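Local coordinates for protein saframycin Mx1 synthetase B (Legionella pneumophila subsp. pneumophila, PDB 3KXW) that belongs to the AMP-binding enzymes of the ANL clan and binds 5'-O-[(S)-(dodecanoyloxy)(hydroxy)phosphoryl]adenosine in a pocket of its chain, at residues I211-L215 against W252-I256; K283-S289 against A312-F318; Y345-A351 against S370-S375. The contacts are given in a common frame with arbitrary orientation. Residues are numbered along the deposited sequence.

Contact 1: I211-L215 against W252-I256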
loop_
_atom_site.group_PDB
_atom_site.type_symbol
_atom_site.label_atom_id
_atom_site.label_comp_id
_atom_site.label_asym_id
_atom_site.label_seq_id
_atom_site.Cartn_x
_atom_site.Cartn_y
_atom_site.Cartn_z
ATOM N N ILE A 211 -15.726 5.202 5.325
ATOM C CA ILE A 211 -14.481 5.069 4.595
ATOM C C ILE A 211 -14.710 4.405 3.250
ATOM O O ILE A 211 -15.419 3.401 3.164
ATOM C CB ILE A 211 -13.451 4.271 5.418
ATOM C CG1 ILE A 211 -13.140 5.014 6.731
ATOM C CG2 ILE A 211 -12.202 3.985 4.584
ATOM C CD1 ILE A 211 -12.199 4.237 7.675
ATOM N N PHE A 212 -14.131 4.956 2.194
ATOM C CA PHE A 212 -14.123 4.234 0.924
ATOM C C PHE A 212 -12.692 3.810 0.597
ATOM O O PHE A 212 -11.753 4.568 0.836
ATOM C CB PHE A 212 -14.707 5.052 -0.233
ATOM C CG PHE A 212 -14.799 4.264 -1.484
ATOM C CD1 PHE A 212 -15.933 3.496 -1.743
ATOM C CD2 PHE A 212 -13.701 4.149 -2.338
ATOM C CE1 PHE A 212 -15.992 2.697 -2.874
ATOM C CE2 PHE A 212 -13.764 3.345 -3.455
ATOM C CZ PHE A 212 -14.912 2.609 -3.729
ATOM N N SER A 213 -12.518 2.611 0.067
ATOM C CA SER A 213 -11.187 2.196 -0.327
ATOM C C SER A 213 -11.169 1.307 -1.546
ATOM O O SER A 213 -11.960 0.380 -1.634
ATOM C CB SER A 213 -10.507 1.480 0.829
ATOM O OG SER A 213 -9.167 1.139 0.499
ATOM N N TRP A 214 -10.263 1.582 -2.482
ATOM C CA TRP A 214 -9.940 0.594 -3.528
ATOM C C TRP A 214 -8.569 -0.029 -3.276
ATOM O O TRP A 214 -8.094 -0.814 -4.098
ATOM C CB TRP A 214 -9.941 1.220 -4.939
ATOM C CG TRP A 214 -9.032 2.438 -5.047
ATOM C CD1 TRP A 214 -9.408 3.737 -4.924
ATOM C CD2 TRP A 214 -7.616 2.450 -5.293
ATOM N NE1 TRP A 214 -8.316 4.568 -5.065
ATOM C CE2 TRP A 214 -7.204 3.800 -5.293
ATOM C CE3 TRP A 214 -6.658 1.457 -5.513
ATOM C CZ2 TRP A 214 -5.881 4.184 -5.488
ATOM C CZ3 TRP A 214 -5.333 1.840 -5.725
ATOM C CH2 TRP A 214 -4.954 3.192 -5.704
ATOM N N LEU A 215 -7.938 0.326 -2.160
ATOM C CA LEU A 215 -6.529 -0.037 -1.912
ATOM C C LEU A 215 -6.290 -1.524 -1.735
ATOM O O LEU A 215 -7.129 -2.236 -1.205
ATOM C CB LEU A 215 -5.970 0.720 -0.705
ATOM C CG LEU A 215 -5.987 2.251 -0.745
ATOM C CD1 LEU A 215 -5.433 2.820 0.570
ATOM C CD2 LEU A 215 -5.224 2.816 -1.976
ATOM N N TRP A 252 -13.849 5.583 -8.522
ATOM C CA TRP A 252 -13.483 5.997 -7.162
ATOM C C TRP A 252 -14.295 7.220 -6.722
ATOM O O TRP A 252 -14.840 7.266 -5.618
ATOM C CB TRP A 252 -11.998 6.339 -7.107
ATOM C CG TRP A 252 -11.429 6.659 -5.727
ATOM C CD1 TRP A 252 -11.973 6.362 -4.514
ATOM C CD2 TRP A 252 -10.164 7.273 -5.462
ATOM N NE1 TRP A 252 -11.131 6.775 -3.501
ATOM C CE2 TRP A 252 -10.007 7.326 -4.059
ATOM C CE3 TRP A 252 -9.136 7.767 -6.279
ATOM C CZ2 TRP A 252 -8.868 7.874 -3.446
ATOM C CZ3 TRP A 252 -8.004 8.333 -5.668
ATOM C CH2 TRP A 252 -7.881 8.375 -4.259
ATOM N N LEU A 253 -14.353 8.218 -7.586
ATOM C CA LEU A 253 -15.001 9.485 -7.244
ATOM C C LEU A 253 -16.524 9.363 -7.323
ATOM O O LEU A 253 -17.244 9.976 -6.533
ATOM C CB LEU A 253 -14.464 10.624 -8.121
ATOM C CG LEU A 253 -12.936 10.680 -8.237
ATOM C CD1 LEU A 253 -12.551 11.869 -9.120
ATOM C CD2 LEU A 253 -12.234 10.793 -6.877
ATOM N N LYS A 254 -17.017 8.558 -8.261
ATOM C CA LYS A 254 -18.447 8.210 -8.287
ATOM C C LYS A 254 -18.914 7.527 -6.998
ATOM O O LYS A 254 -19.970 7.873 -6.436
ATOM C CB LYS A 254 -18.784 7.302 -9.467
ATOM C CG LYS A 254 -18.926 8.032 -10.780
ATOM C CD LYS A 254 -19.553 7.080 -11.820
ATOM C CE LYS A 254 -19.812 7.770 -13.156
ATOM N NZ LYS A 254 -20.375 6.822 -14.176
ATOM N N HIS A 255 -18.152 6.553 -6.524
ATOM C CA HIS A 255 -18.544 5.891 -5.273
ATOM C C HIS A 255 -18.446 6.806 -4.063
ATOM O O HIS A 255 -19.296 6.737 -3.179
ATOM C CB HIS A 255 -17.768 4.597 -5.047
ATOM C CG HIS A 255 -18.152 3.523 -6.007
ATOM N ND1 HIS A 255 -17.264 2.594 -6.499
ATOM C CD2 HIS A 255 -19.342 3.257 -6.594
ATOM C CE1 HIS A 255 -17.895 1.783 -7.329
ATOM N NE2 HIS A 255 -19.156 2.161 -7.401
ATOM N N ILE A 256 -17.417 7.649 -4.017
ATOM C CA ILE A 256 -17.289 8.588 -2.921
ATOM C C ILE A 256 -18.543 9.441 -2.907
ATOM O O ILE A 256 -19.098 9.758 -1.839
ATOM C CB ILE A 256 -16.019 9.470 -3.066
ATOM C CG1 ILE A 256 -14.764 8.652 -2.663
ATOM C CG2 ILE A 256 -16.149 10.750 -2.248
ATOM C CD1 ILE A 256 -13.405 9.387 -2.941
#
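A buried aromatic cluster joins strand 210-213 of a mixed beta sheet to helix 250-259 in the AMP-binding domain. The short axes of 211-213 and 252-256 run nearly antiparallel, at 161° and 9.3 Å, a gap filled by side chains; the closest atom pairs are all between them, and no hydrogen bond crosses. Ile211 faces helix 220-233 at Pro230, so the strand is covered by different helices through alternate residues. Phe212 points toward helix 250-259 and contributes the most buried surface, 88 Å². Its CE1 lies 3.4 Å from His255 CB, its CD2 3.6 Å from Trp252 CD1 and its CB 4.3 Å from Ile256 CG1; the Phe212 and Trp252 rings meet rim to rim. Ser213 turns away, and its OG accepts the backbone N of Leu215 at 3.0 Å (152°), an ST turn where the strand gives way to loop. Trp214, in that turn, again points toward the helix and also stacks on Phe245. Trp252 NE1 is hydrogen-bonded to Ser264 of the adjoining strand 263-266. Trp214 makes a T-shaped pair with Trp252: planes at 84°, five-membered-ring centroids 4.4 Å apart, and Trp214 NE1 3.3 Å from Trp252 CD2, over the indole face.

Contact 2: K283-S289 against A312-F318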
loop_
_atom_site.group_PDB
_atom_site.type_symbol
_atom_site.label_atom_id
_atom_site.label_comp_id
_atom_site.label_asym_id
_atom_site.label_seq_id
_atom_site.Cartn_x
_atom_site.Cartn_y
_atom_site.Cartn_z
ATOM N N LYS A 283 -16.781 14.145 -15.653
ATOM C CA LYS A 283 -16.898 14.596 -14.260
ATOM C C LYS A 283 -18.336 14.954 -13.880
ATOM O O LYS A 283 -18.659 15.094 -12.697
ATOM C CB LYS A 283 -16.017 15.815 -13.999
ATOM C CG LYS A 283 -14.531 15.640 -14.357
ATOM C CD LYS A 283 -13.766 16.931 -14.172
ATOM C CE LYS A 283 -12.289 16.772 -14.580
ATOM N NZ LYS A 283 -11.603 18.093 -14.499
ATOM N N GLU A 284 -19.189 15.132 -14.881
ATOM C CA GLU A 284 -20.582 15.505 -14.627
ATOM C C GLU A 284 -21.242 14.474 -13.715
ATOM O O GLU A 284 -21.148 13.278 -13.954
ATOM C CB GLU A 284 -21.350 15.648 -15.951
ATOM C CG GLU A 284 -22.436 16.722 -15.885
ATOM C CD GLU A 284 -23.167 16.980 -17.214
ATOM O OE1 GLU A 284 -22.602 16.720 -18.306
ATOM O OE2 GLU A 284 -24.329 17.460 -17.151
ATOM N N GLY A 285 -21.886 14.927 -12.648
ATOM C CA GLY A 285 -22.453 13.989 -11.699
ATOM C C GLY A 285 -21.667 13.802 -10.401
ATOM O O GLY A 285 -22.200 13.252 -9.442
ATOM N N LEU A 286 -20.409 14.245 -10.349
ATOM C CA LEU A 286 -19.639 14.107 -9.111
ATOM C C LEU A 286 -20.091 15.117 -8.066
ATOM O O LEU A 286 -20.555 16.187 -8.406
ATOM C CB LEU A 286 -18.142 14.299 -9.370
ATOM C CG LEU A 286 -17.475 13.262 -10.262
ATOM C CD1 LEU A 286 -15.990 13.615 -10.452
ATOM C CD2 LEU A 286 -17.649 11.857 -9.684
ATOM N N ASP A 287 -19.937 14.763 -6.795
ATOM C CA ASP A 287 -20.119 15.681 -5.678
ATOM C C ASP A 287 -19.242 15.160 -4.561
ATOM O O ASP A 287 -19.576 14.174 -3.916
ATOM C CB ASP A 287 -21.568 15.710 -5.201
ATOM C CG ASP A 287 -21.751 16.546 -3.932
ATOM O OD1 ASP A 287 -20.802 17.224 -3.482
ATOM O OD2 ASP A 287 -22.871 16.552 -3.390
ATOM N N LEU A 288 -18.124 15.834 -4.338
ATOM C CA LEU A 288 -17.111 15.336 -3.430
ATOM C C LEU A 288 -17.103 16.125 -2.129
ATOM O O LEU A 288 -16.123 16.093 -1.382
ATOM C CB LEU A 288 -15.729 15.409 -4.110
ATOM C CG LEU A 288 -15.640 14.604 -5.418
ATOM C CD1 LEU A 288 -14.317 14.887 -6.181
ATOM C CD2 LEU A 288 -15.879 13.093 -5.219
ATOM N N SER A 289 -18.189 16.854 -1.855
ATOM C CA SER A 289 -18.230 17.678 -0.640
ATOM C C SER A 289 -18.136 16.879 0.663
ATOM O O SER A 289 -17.677 17.412 1.662
ATOM C CB SER A 289 -19.476 18.584 -0.611
ATOM O OG SER A 289 -20.650 17.819 -0.838
ATOM N N ALA A 312 -8.571 20.156 -10.844
ATOM C CA ALA A 312 -9.407 19.273 -11.654
ATOM C C ALA A 312 -10.782 18.963 -11.038
ATOM O O ALA A 312 -11.737 18.672 -11.769
ATOM C CB ALA A 312 -8.649 17.960 -11.983
ATOM N N PHE A 313 -10.894 19.018 -9.710
ATOM C CA PHE A 313 -12.142 18.578 -9.075
ATOM C C PHE A 313 -12.863 19.598 -8.185
ATOM O O PHE A 313 -13.931 19.314 -7.655
ATOM C CB PHE A 313 -11.942 17.215 -8.388
ATOM C CG PHE A 313 -11.586 16.137 -9.368
ATOM C CD1 PHE A 313 -12.570 15.568 -10.158
ATOM C CD2 PHE A 313 -10.269 15.760 -9.569
ATOM C CE1 PHE A 313 -12.271 14.604 -11.082
ATOM C CE2 PHE A 313 -9.951 14.790 -10.531
ATOM C CZ PHE A 313 -10.948 14.222 -11.282
ATOM N N LYS A 314 -12.270 20.774 -8.045
ATOM C CA LYS A 314 -12.822 21.827 -7.192
ATOM C C LYS A 314 -14.224 22.226 -7.602
ATOM O O LYS A 314 -15.040 22.569 -6.759
ATOM C CB LYS A 314 -11.893 23.055 -7.166
ATOM C CG LYS A 314 -11.829 23.859 -8.446
ATOM C CD LYS A 314 -10.892 25.072 -8.275
ATOM C CE LYS A 314 -10.922 25.998 -9.499
ATOM N NZ LYS A 314 -9.920 27.115 -9.382
ATOM N N GLU A 315 -14.515 22.175 -8.896
ATOM C CA GLU A 315 -15.857 22.515 -9.343
ATOM C C GLU A 315 -16.888 21.455 -8.928
ATOM O O GLU A 315 -18.103 21.686 -9.004
ATOM C CB GLU A 315 -15.879 22.797 -10.847
ATOM C CG GLU A 315 -14.955 23.963 -11.249
ATOM C CD GLU A 315 -15.220 25.258 -10.473
ATOM O OE1 GLU A 315 -16.378 25.504 -10.055
ATOM O OE2 GLU A 315 -14.275 26.059 -10.285
ATOM N N PHE A 316 -16.405 20.315 -8.444
ATOM C CA PHE A 316 -17.309 19.262 -7.990
ATOM C C PHE A 316 -17.246 19.005 -6.495
ATOM O O PHE A 316 -17.504 17.894 -6.049
ATOM C CB PHE A 316 -17.100 17.983 -8.792
ATOM C CG PHE A 316 -17.246 18.197 -10.266
ATOM C CD1 PHE A 316 -18.468 18.030 -10.888
ATOM C CD2 PHE A 316 -16.169 18.663 -11.011
ATOM C CE1 PHE A 316 -18.602 18.268 -12.258
ATOM C CE2 PHE A 316 -16.300 18.910 -12.370
ATOM C CZ PHE A 316 -17.510 18.716 -12.990
ATOM N N GLY A 317 -16.910 20.043 -5.735
ATOM C CA GLY A 317 -17.024 19.998 -4.287
ATOM C C GLY A 317 -15.765 19.563 -3.554
ATOM O O GLY A 317 -15.722 19.580 -2.321
ATOM N N PHE A 318 -14.726 19.193 -4.294
ATOM C CA PHE A 318 -13.478 18.828 -3.636
ATOM C C PHE A 318 -12.754 20.061 -3.105
ATOM O O PHE A 318 -12.562 21.027 -3.837
ATOM C CB PHE A 318 -12.539 18.022 -4.555
ATOM C CG PHE A 318 -11.280 17.573 -3.846
ATOM C CD1 PHE A 318 -11.302 16.454 -3.021
ATOM C CD2 PHE A 318 -10.102 18.293 -3.966
ATOM C CE1 PHE A 318 -10.155 16.049 -2.329
ATOM C CE2 PHE A 318 -8.949 17.917 -3.281
ATOM C CZ PHE A 318 -8.974 16.788 -2.453
#
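Here a loop carrying a type II beta turn, Lys283 to Leu286, packs against the C-terminal end of helix 303-313 and the residues that follow it, within the AMP-binding domain. Phe316, Lys283 and Leu288 bury the most of the 501 Å² covered. Phe316, with 121 Å², points toward the loop and lies beside the turn: Lys283 CB sits over its ring face, 3.8 Å from the centroid and 29° off the normal, a CH-pi contact, while Leu286 CB meets Phe316 CB at 3.9 Å. The Phe316 carbonyl takes part as well. Phe316 O accepts Leu288 N at 2.7 Å with a 161° angle, and Asp287 CA approaches Phe316 O at 3.4 Å in a CA-H...O contact.

Lys283 (87 Å²) extends along the aromatic surface with all outer torsions t, so that NZ reaches the helix end. The ammonium is paired with Glu280 in a salt bridge. Leu288 (79 Å²) places CD1 4.0 Å from both Phe313 CB and Phe318 CB, and also touches Ile256 of helix 250-259.

Close approach needs Gly317: its phi of 93° would jam a CB against the preceding carbonyl, and a CB would lie 3.0 Å from Ser289 N. Facing it, Asp287 forms an Asx turn, OD1 accepting Ser289 N at 3.1 Å and Ser289 OG at 2.7 Å. At the other end, Lys283 NZ has an additional acceptor, donating to the backbone oxygen Ala312 O at 2.8 Å.

Contact 3: Y345-A351 against S370-S375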
loop_
_atom_site.group_PDB
_atom_site.type_symbol
_atom_site.label_atom_id
_atom_site.label_comp_id
_atom_site.label_asym_id
_atom_site.label_seq_id
_atom_site.Cartn_x
_atom_site.Cartn_y
_atom_site.Cartn_z
ATOM N N TYR A 345 -2.258 21.497 4.702
ATOM C CA TYR A 345 -0.937 20.932 4.947
ATOM C C TYR A 345 0.166 21.959 4.651
ATOM O O TYR A 345 0.000 22.849 3.810
ATOM C CB TYR A 345 -0.721 19.645 4.137
ATOM C CG TYR A 345 -0.752 19.853 2.637
ATOM C CD1 TYR A 345 0.364 20.310 1.960
ATOM C CD2 TYR A 345 -1.901 19.578 1.900
ATOM C CE1 TYR A 345 0.331 20.509 0.578
ATOM C CE2 TYR A 345 -1.936 19.757 0.528
ATOM C CZ TYR A 345 -0.829 20.228 -0.123
ATOM O OH TYR A 345 -0.872 20.424 -1.485
ATOM N N LYS A 346 1.291 21.828 5.342
ATOM C CA LYS A 346 2.402 22.751 5.158
ATOM C C LYS A 346 3.399 22.292 4.105
ATOM O O LYS A 346 3.535 21.099 3.842
ATOM C CB LYS A 346 3.110 22.982 6.497
ATOM C CG LYS A 346 2.162 23.534 7.584
ATOM C CD LYS A 346 2.918 23.782 8.875
ATOM C CE LYS A 346 2.013 24.326 9.972
ATOM N NZ LYS A 346 1.030 23.285 10.431
ATOM N N THR A 347 4.089 23.253 3.498
ATOM C CA THR A 347 5.176 22.956 2.580
ATOM C C THR A 347 6.407 23.785 2.942
ATOM O O THR A 347 6.304 24.801 3.634
ATOM C CB THR A 347 4.795 23.177 1.081
ATOM O OG1 THR A 347 4.619 24.574 0.806
ATOM C CG2 THR A 347 3.514 22.416 0.720
ATOM N N LEU A 348 7.572 23.327 2.505
ATOM C CA LEU A 348 8.797 24.124 2.619
ATOM C C LEU A 348 9.488 24.222 1.277
ATOM O O LEU A 348 9.389 23.320 0.450
ATOM C CB LEU A 348 9.753 23.502 3.624
ATOM C CG LEU A 348 9.345 23.612 5.087
ATOM C CD1 LEU A 348 10.266 22.705 5.910
ATOM C CD2 LEU A 348 9.408 25.073 5.531
ATOM N N THR A 349 10.189 25.326 1.053
ATOM C CA THR A 349 10.893 25.515 -0.198
ATOM C C THR A 349 12.374 25.394 0.054
ATOM O O THR A 349 12.946 26.174 0.818
ATOM C CB THR A 349 10.596 26.887 -0.811
ATOM O OG1 THR A 349 9.178 27.044 -0.968
ATOM C CG2 THR A 349 11.283 27.018 -2.159
ATOM N N LEU A 350 12.994 24.395 -0.557
ATOM C CA LEU A 350 14.419 24.204 -0.393
ATOM C C LEU A 350 15.164 24.766 -1.596
ATOM O O LEU A 350 14.646 24.776 -2.724
ATOM C CB LEU A 350 14.784 22.726 -0.229
ATOM C CG LEU A 350 14.020 21.813 0.733
ATOM C CD1 LEU A 350 14.947 20.753 1.309
ATOM C CD2 LEU A 350 13.299 22.572 1.833
ATOM N N ALA A 351 16.393 25.210 -1.348
ATOM C CA ALA A 351 17.290 25.683 -2.400
ATOM C C ALA A 351 17.795 24.546 -3.282
ATOM O O ALA A 351 17.907 23.404 -2.840
ATOM C CB ALA A 351 18.480 26.428 -1.775
ATOM N N SER A 370 14.603 26.237 -7.010
ATOM C CA SER A 370 14.023 25.844 -5.724
ATOM C C SER A 370 12.970 24.753 -5.927
ATOM O O SER A 370 12.429 24.602 -7.022
ATOM C CB SER A 370 13.384 27.051 -5.045
ATOM O OG SER A 370 12.228 27.476 -5.747
ATOM N N TYR A 371 12.679 23.994 -4.872
ATOM C CA TYR A 371 11.659 22.956 -4.939
ATOM C C TYR A 371 10.927 22.859 -3.616
ATOM O O TYR A 371 11.443 23.286 -2.591
ATOM C CB TYR A 371 12.251 21.599 -5.332
ATOM C CG TYR A 371 13.313 21.031 -4.416
ATOM C CD1 TYR A 371 13.024 19.981 -3.546
ATOM C CD2 TYR A 371 14.616 21.523 -4.436
ATOM C CE1 TYR A 371 14.001 19.445 -2.714
ATOM C CE2 TYR A 371 15.594 20.998 -3.619
ATOM C CZ TYR A 371 15.286 19.961 -2.755
ATOM O OH TYR A 371 16.268 19.444 -1.946
ATOM N N LYS A 372 9.723 22.303 -3.639
ATOM C CA LYS A 372 8.889 22.269 -2.453
ATOM C C LYS A 372 8.821 20.853 -1.895
ATOM O O LYS A 372 8.701 19.889 -2.653
ATOM C CB LYS A 372 7.479 22.754 -2.771
ATOM C CG LYS A 372 7.348 24.236 -3.143
ATOM C CD LYS A 372 5.993 24.764 -2.708
ATOM C CE LYS A 372 5.485 25.851 -3.636
ATOM N NZ LYS A 372 4.090 26.258 -3.253
ATOM N N LEU A 373 8.901 20.737 -0.573
ATOM C CA LEU A 373 8.652 19.478 0.098
ATOM C C LEU A 373 7.361 19.635 0.877
ATOM O O LEU A 373 7.081 20.717 1.408
ATOM C CB LEU A 373 9.784 19.117 1.053
ATOM C CG LEU A 373 11.152 18.797 0.454
ATOM C CD1 LEU A 373 12.117 18.414 1.562
ATOM C CD2 LEU A 373 11.060 17.692 -0.600
ATOM N N VAL A 374 6.582 18.557 0.940
ATOM C CA VAL A 374 5.315 18.564 1.642
ATOM C C VAL A 374 5.521 17.980 3.020
ATOM O O VAL A 374 6.219 16.978 3.173
ATOM C CB VAL A 374 4.262 17.711 0.919
ATOM C CG1 VAL A 374 2.981 17.651 1.734
ATOM C CG2 VAL A 374 3.982 18.273 -0.493
ATOM N N SER A 375 4.914 18.597 4.023
ATOM C CA SER A 375 4.936 18.029 5.362
ATOM C C SER A 375 4.131 16.726 5.438
ATOM O O SER A 375 3.013 16.679 4.955
ATOM C CB SER A 375 4.335 19.001 6.362
ATOM O OG SER A 375 4.237 18.395 7.635
HETATM O O HOH W 1 2.536 25.640 -0.636
#
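Strands 347-350 and 371-374 form a two-stranded antiparallel sheet, with short axes 4.5 Å apart at 148°. Leu348-Leu373 and Leu350-Tyr371 are hydrogen-bonded pairs; Thr347-Val374 and Thr349-Lys372 are non-hydrogen-bonded pairs. Reciprocal bonds fix this register, such as Leu348 N to Leu373 O at 2.9 Å and Leu373 N to Leu348 O at 2.8 Å, and Ser375 N also bonds to Lys346 O at 2.9 Å.

Alternation along the strands sets the two faces, and the rotamers decide what meets on each. On the face of Leu348, Leu350, Tyr371 and Leu373, the p rotamer of Tyr371 (chi1 60°) brings its ring across to the partner strand, where Leu350 CB stands over the ring face, 4.1 Å from the centroid and 23° off the normal. Leu350, m with chi2 off-well at -148°, places CD1 3.7 Å from Leu373 CD1. The Tyr371 ring also stacks with His498.

The opposite face is more polar. Thr349, with chi1 m, sets CG2 3.6 Å from Ser370 CB, and its OG1 is hydrogen-bonded to Asp365. Val374, with chi1 t, receives Tyr345 CD1 at 3.7 Å from its CG1; this end of the sheet packs on Met306 of helix 303-313 and on Pro325, and the side chain of Val374 is about 8 Å from the bound 5'-O-[(S)-(dodecanoyloxy)(hydroxy)phosphoryl]adenosine. Tyr345, also p, is hydrogen-bonded through OH to Glu303. Lys372 stays largely extended although chi2 and chi3, -149° and -148°, fall off the t well, and a water joins the two strands, 2.7 Å from Thr347 OG1 and 3.1 Å from Lys372 NZ, from which it accepts.

How the contacts relate
Burial decreases from contact 1, where four of five touching residues are buried, to contacts 2 and 3, both partly buried and farther from the chain centre. Helix 250-259 supplies one segment of contact 1 and packs against contact 2: the two centres are 14 Å apart and the contacts touch directly, Leu253 CD1 lying 3.4 Å from Phe313 CE1. Contact 3 stands apart, 27 Å from contact 2 between centres, yet both use helix 303-313, contact 2 at its C-terminal end and contact 3 through Glu303 and Met306. Chemistry follows place: a mainly aromatic cluster, without a hydrogen bond across, bridges 211-215/252-256, isolated hydrogen bonds supplement aromatic packing in 283-289/312-318, and regular backbone pairing organises 345-351/370-375.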